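Local structure of probable porin (Pseudomonas aeruginosa, 2Y0H) at residues A337-E341 and S371-A375; N271-P275 and F294-Q298. The protein probably acts as a porin, forming an outer-membrane channel of the OprD family that lets small solutes through. One frame throughout, in Å; residues are numbered along the deposited sequence.

In the fold
Both contacts lie at the same end of an 18-stranded antiparallel barrel, contact 1 at strand ends and contact 2 in a loop. Their centres are about 14 Å apart, on the same side of the chain's centre. Contact 2 comes first along the chain. Its segments, 271-275 and 294-298, lie near the two ends of the long loop between strands 259-269 and 300-309. Contact 1 follows and joins the start of strand 339-351 to the turn between strands 361-371 and 376-389. Arg296 of contact 2 joins them through a salt bridge to Glu341 and a long, weak ion pair to Asp339. The Phe294 ring also packs on Glu341. The base of the long loop is thereby tied to the barrel wall.

Contact 1. Residues A337-E341 and S371-A375; sequences ADDSE and SRYGA. With C8E ((hydroxyethyloxy)tri(ethyloxy)octane), chain L.
Asp339 OD1 lies against the turn at Ser371-Gly374 and takes the backbone N-H of Tyr373, with OD1 to N at 2.9 Å. Its own neighbour, Ser340 N, reaches the same oxygen at 2.7 Å. The two donors come from opposite faces of the carboxylate plane. Arg372 N adds a weak third bond. CG of Asp339 stands anti to the backbone N (chi1 -156°), which carries the carboxylate to the turn. These bonds probably help keep the aspartate charged.

The tight part is the end of a beta ladder. Glu341 and Ser371 form an antiparallel non-hydrogen-bonded pair, with CB to CB at 3.9 Å. Arg372 N gives its main bond to Ser340 O, 3.0 Å from N to O. Within the turn, Ser371 OG donates to Ala375 O and accepts a weak bond from Gly374 N.

The looser, exposed side is formed by Ala337, Arg372 and Tyr373. Tyr373 passes alongside buried Asp339, with ring and carboxylate planes 61° apart. Asp338 O lies at the ring edge, 3.5 Å from CE2. Ala337 CB touches Tyr373 OH at 3.6 Å. The bent Arg372 chain lays its CG over one ring face near the rim. Separately, a detergent molecule (C8E) lies against buried Ser340, its O9 3.6 Å from OG.

Arg332 makes a cation-pi contact with Tyr373 and bonds to Ala337 O. Glu341 OE1 is hydrogen-bonded to Tyr369 OH and forms a salt bridge with Arg296 NH1. Strand 339-351 runs between strands 318-330 and 361-371 in the barrel wall, and backbone hydrogen bonds tie Asp339 to Ile330 and Glu341 to Gly327.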
loop_
_atom_site.group_PDB
_atom_site.type_symbol
_atom_site.label_atom_id
_atom_site.label_comp_id
_atom_site.label_asym_id
_atom_site.label_seq_id
_atom_site.Cartn_x
_atom_site.Cartn_y
_atom_site.Cartn_z
ATOM N N ALA A 337 22.306 -11.430 -19.967
ATOM C CA ALA A 337 22.869 -10.798 -18.793
ATOM C C ALA A 337 21.729 -10.287 -17.919
ATOM O O ALA A 337 20.749 -9.720 -18.414
ATOM C CB ALA A 337 23.788 -9.662 -19.196
ATOM N N ASP A 338 21.865 -10.507 -16.617
ATOM C CA ASP A 338 20.928 -9.985 -15.640
ATOM C C ASP A 338 20.803 -8.475 -15.753
ATOM O O ASP A 338 21.777 -7.778 -16.046
ATOM C CB ASP A 338 21.387 -10.360 -14.231
ATOM C CG ASP A 338 21.470 -11.848 -14.037
ATOM O OD1 ASP A 338 20.950 -12.563 -14.909
ATOM O OD2 ASP A 338 22.048 -12.310 -13.024
ATOM N N ASP A 339 19.603 -7.962 -15.511
ATOM C CA ASP A 339 19.426 -6.517 -15.462
ATOM C C ASP A 339 19.766 -6.043 -14.052
ATOM O O ASP A 339 19.904 -6.854 -13.125
ATOM C CB ASP A 339 17.993 -6.127 -15.832
ATOM C CG ASP A 339 17.884 -4.698 -16.348
ATOM O OD1 ASP A 339 18.893 -3.957 -16.295
ATOM O OD2 ASP A 339 16.785 -4.316 -16.817
ATOM N N SER A 340 19.916 -4.731 -13.903
ATOM C CA SER A 340 20.071 -4.112 -12.597
ATOM C C SER A 340 19.439 -2.734 -12.673
ATOM O O SER A 340 19.283 -2.176 -13.757
ATOM C CB SER A 340 21.545 -4.009 -12.203
ATOM O OG SER A 340 22.309 -3.424 -13.241
ATOM N N GLU A 341 19.072 -2.186 -11.523
ATOM C CA GLU A 341 18.338 -0.932 -11.496
ATOM C C GLU A 341 18.596 -0.192 -10.193
ATOM O O GLU A 341 18.996 -0.791 -9.190
ATOM C CB GLU A 341 16.829 -1.187 -11.683
ATOM C CG GLU A 341 16.177 -2.003 -10.555
ATOM C CD GLU A 341 14.747 -2.466 -10.866
ATOM O OE1 GLU A 341 14.188 -2.079 -11.905
ATOM O OE2 GLU A 341 14.181 -3.237 -10.070
ATOM N N SER A 371 17.902 1.910 -15.147
ATOM C CA SER A 371 18.191 0.483 -15.246
ATOM C C SER A 371 19.155 0.248 -16.408
ATOM O O SER A 371 19.281 1.092 -17.291
ATOM C CB SER A 371 16.907 -0.312 -15.466
ATOM O OG SER A 371 16.381 -0.073 -16.756
ATOM N N ARG A 372 19.828 -0.898 -16.403
ATOM C CA ARG A 372 20.831 -1.206 -17.413
ATOM C C ARG A 372 20.216 -1.545 -18.768
ATOM O O ARG A 372 20.629 -0.998 -19.790
ATOM C CB ARG A 372 21.721 -2.359 -16.951
ATOM C CG ARG A 372 22.758 -2.781 -17.983
ATOM C CD ARG A 372 24.180 -2.538 -17.488
ATOM N NE ARG A 372 24.533 -3.415 -16.369
ATOM C CZ ARG A 372 25.180 -4.572 -16.497
ATOM N NH1 ARG A 372 25.554 -5.003 -17.700
ATOM N NH2 ARG A 372 25.457 -5.303 -15.419
ATOM N N TYR A 373 19.221 -2.430 -18.772
ATOM C CA TYR A 373 18.634 -2.919 -20.023
ATOM C C TYR A 373 17.193 -2.467 -20.293
ATOM O O TYR A 373 16.631 -2.773 -21.348
ATOM C CB TYR A 373 18.741 -4.452 -20.108
ATOM C CG TYR A 373 20.170 -4.940 -20.150
ATOM C CD1 TYR A 373 20.942 -4.791 -21.299
ATOM C CD2 TYR A 373 20.763 -5.518 -19.031
ATOM C CE1 TYR A 373 22.266 -5.228 -21.337
ATOM C CE2 TYR A 373 22.079 -5.954 -19.062
ATOM C CZ TYR A 373 22.825 -5.808 -20.219
ATOM O OH TYR A 373 24.132 -6.240 -20.251
ATOM N N GLY A 374 16.598 -1.746 -19.346
ATOM C CA GLY A 374 15.240 -1.257 -19.504
ATOM C C GLY A 374 15.161 0.256 -19.587
ATOM O O GLY A 374 16.004 0.910 -20.205
ATOM N N ALA A 375 14.149 0.822 -18.943
ATOM C CA ALA A 375 13.880 2.248 -19.055
ATOM C C ALA A 375 14.638 3.099 -18.032
ATOM O O ALA A 375 15.186 2.580 -17.066
ATOM C CB ALA A 375 12.386 2.495 -18.948
HETATM C C7 C8E L . 24.059 0.259 -10.228
HETATM C C8 C8E L . 23.591 -0.645 -11.367
HETATM O O9 C8E L . 22.428 -0.101 -11.968
HETATM C C10 C8E L . 22.688 1.073 -12.721
HETATM C C11 C8E L . 22.005 0.995 -14.086
HETATM O O12 C8E L . 22.725 1.737 -15.049
#

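Contact 2. Residues N271-P275 and F294-Q298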
loop_
_atom_site.group_PDB
_atom_site.type_symbol
_atom_site.label_atom_id
_atom_site.label_comp_id
_atom_site.label_asym_id
_atom_site.label_seq_id
_atom_site.Cartn_x
_atom_site.Cartn_y
_atom_site.Cartn_z
ATOM N N ASN A 271 11.664 -18.501 -9.808
ATOM C CA ASN A 271 11.727 -17.888 -11.134
ATOM C C ASN A 271 10.722 -16.760 -11.397
ATOM O O ASN A 271 10.813 -16.095 -12.429
ATOM C CB ASN A 271 11.714 -18.930 -12.257
ATOM C CG ASN A 271 10.334 -19.337 -12.634
ATOM O OD1 ASN A 271 9.538 -19.700 -11.766
ATOM N ND2 ASN A 271 10.014 -19.252 -13.926
ATOM N N ASP A 272 9.797 -16.523 -10.459
ATOM C CA ASP A 272 8.792 -15.468 -10.616
ATOM C C ASP A 272 9.040 -14.195 -9.800
ATOM O O ASP A 272 9.652 -14.225 -8.736
ATOM C CB ASP A 272 7.391 -16.004 -10.291
ATOM C CG ASP A 272 6.915 -17.021 -11.307
ATOM O OD1 ASP A 272 7.155 -16.785 -12.510
ATOM O OD2 ASP A 272 6.325 -18.054 -10.905
ATOM N N ALA A 273 8.538 -13.080 -10.310
ATOM C CA ALA A 273 8.414 -11.873 -9.517
ATOM C C ALA A 273 7.446 -12.129 -8.363
ATOM O O ALA A 273 6.652 -13.057 -8.406
ATOM C CB ALA A 273 7.906 -10.718 -10.381
ATOM N N PHE A 274 7.519 -11.295 -7.333
ATOM C CA PHE A 274 6.573 -11.347 -6.232
ATOM C C PHE A 274 5.133 -11.086 -6.710
ATOM O O PHE A 274 4.846 -10.033 -7.280
ATOM C CB PHE A 274 6.966 -10.319 -5.169
ATOM C CG PHE A 274 6.072 -10.317 -3.965
ATOM C CD1 PHE A 274 5.908 -11.477 -3.205
ATOM C CD2 PHE A 274 5.397 -9.155 -3.585
ATOM C CE1 PHE A 274 5.093 -11.486 -2.088
ATOM C CE2 PHE A 274 4.568 -9.145 -2.461
ATOM C CZ PHE A 274 4.417 -10.314 -1.705
ATOM N N PRO A 275 4.229 -12.048 -6.475
ATOM C CA PRO A 275 2.827 -11.903 -6.900
ATOM C C PRO A 275 2.066 -10.878 -6.064
ATOM O O PRO A 275 2.058 -10.971 -4.830
ATOM C CB PRO A 275 2.243 -13.299 -6.667
ATOM C CG PRO A 275 3.451 -14.218 -6.565
ATOM C CD PRO A 275 4.507 -13.390 -5.935
ATOM N N PHE A 294 10.961 -3.279 -6.935
ATOM C CA PHE A 294 12.161 -4.096 -6.713
ATOM C C PHE A 294 11.822 -5.533 -6.321
ATOM O O PHE A 294 12.430 -6.117 -5.419
ATOM C CB PHE A 294 13.073 -3.429 -5.674
ATOM C CG PHE A 294 13.766 -2.208 -6.197
ATOM C CD1 PHE A 294 13.096 -0.997 -6.273
ATOM C CD2 PHE A 294 15.070 -2.281 -6.661
ATOM C CE1 PHE A 294 13.726 0.131 -6.782
ATOM C CE2 PHE A 294 15.711 -1.151 -7.173
ATOM C CZ PHE A 294 15.032 0.051 -7.237
ATOM N N THR A 295 10.835 -6.093 -7.012
ATOM C CA THR A 295 10.392 -7.462 -6.780
ATOM C C THR A 295 10.447 -8.276 -8.069
ATOM O O THR A 295 9.692 -9.227 -8.237
ATOM C CB THR A 295 8.958 -7.499 -6.210
ATOM O OG1 THR A 295 8.085 -6.715 -7.044
ATOM C CG2 THR A 295 8.942 -6.946 -4.767
ATOM N N ARG A 296 11.343 -7.899 -8.978
ATOM C CA ARG A 296 11.460 -8.583 -10.271
ATOM C C ARG A 296 12.099 -9.953 -10.078
ATOM O O ARG A 296 12.700 -10.206 -9.032
ATOM C CB ARG A 296 12.252 -7.719 -11.260
ATOM C CG ARG A 296 11.494 -6.470 -11.680
ATOM C CD ARG A 296 12.387 -5.447 -12.345
ATOM N NE ARG A 296 12.834 -5.892 -13.659
ATOM C CZ ARG A 296 13.419 -5.095 -14.549
ATOM N NH1 ARG A 296 13.622 -3.816 -14.257
ATOM N NH2 ARG A 296 13.795 -5.574 -15.728
ATOM N N PRO A 297 11.965 -10.850 -11.073
ATOM C CA PRO A 297 12.415 -12.232 -10.819
ATOM C C PRO A 297 13.885 -12.282 -10.366
ATOM O O PRO A 297 14.750 -11.684 -11.016
ATOM C CB PRO A 297 12.226 -12.923 -12.178
ATOM C CG PRO A 297 11.209 -12.064 -12.920
ATOM C CD PRO A 297 11.449 -10.664 -12.448
ATOM N N GLN A 298 14.146 -12.950 -9.246
ATOM C CA GLN A 298 15.503 -13.114 -8.713
ATOM C C GLN A 298 16.226 -11.837 -8.243
ATOM O O GLN A 298 17.427 -11.859 -8.001
ATOM C CB GLN A 298 16.386 -13.873 -9.710
ATOM C CG GLN A 298 15.925 -15.289 -9.954
ATOM C CD GLN A 298 16.805 -16.033 -10.931
ATOM O OE1 GLN A 298 16.727 -15.817 -12.139
ATOM N NE2 GLN A 298 17.648 -16.921 -10.413
HETATM O O HOH W 1 12.300 -14.627 -8.103
#
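Ala273 and Phe274 run beside Thr295-Pro297 with little regular pairing, the Ala273 and Pro297 CA atoms being 4.2 Å apart, and one direct backbone bond joins them, from Phe274 N to Thr295 O at 3.1 Å. The two segments lie near the ends of one long loop of the porin beta-barrel, between strands 259-269 and 300-309. They draw together the base of that loop.

The side chains meet on both sides of this bond. Ala273 CB sits 3.2 Å from Thr295 O and reaches CD of the Pro297 ring at 4.1 Å. The other ring carbons, CB and CG, lie near Asn271 O and Ala273 N, with CB 3.5 Å from Asn271 O. Phe274 and Thr295 touch through CB and CB at 3.6 Å. Thr295 CG2 stands anti to the carbonyl carbon and comes within 3.9 Å of Phe274 CB. CG of Phe274 is anti to the backbone N (chi1 -178°), and the ring leads away from 294-298, with Thr295 CG2 still near it. It packs against Met268 and Asn247 and meets the ring of Phe230.

The polar groups find partners outside the two segments. Thr295 OG1 bonds within the loop to Thr293 OG1, and Asp272 OD2 takes the backbone N-H of Asp244, at the start of strand 244-256. At Arg296 the bond to CB points away from 271-275, and the guanidinium serves contact 1 at Glu341.

A water extends the backbone link beyond Pro297. It donates to Asp272 O and accepts from Gln298 N, with its oxygen 2.7 Å from that nitrogen.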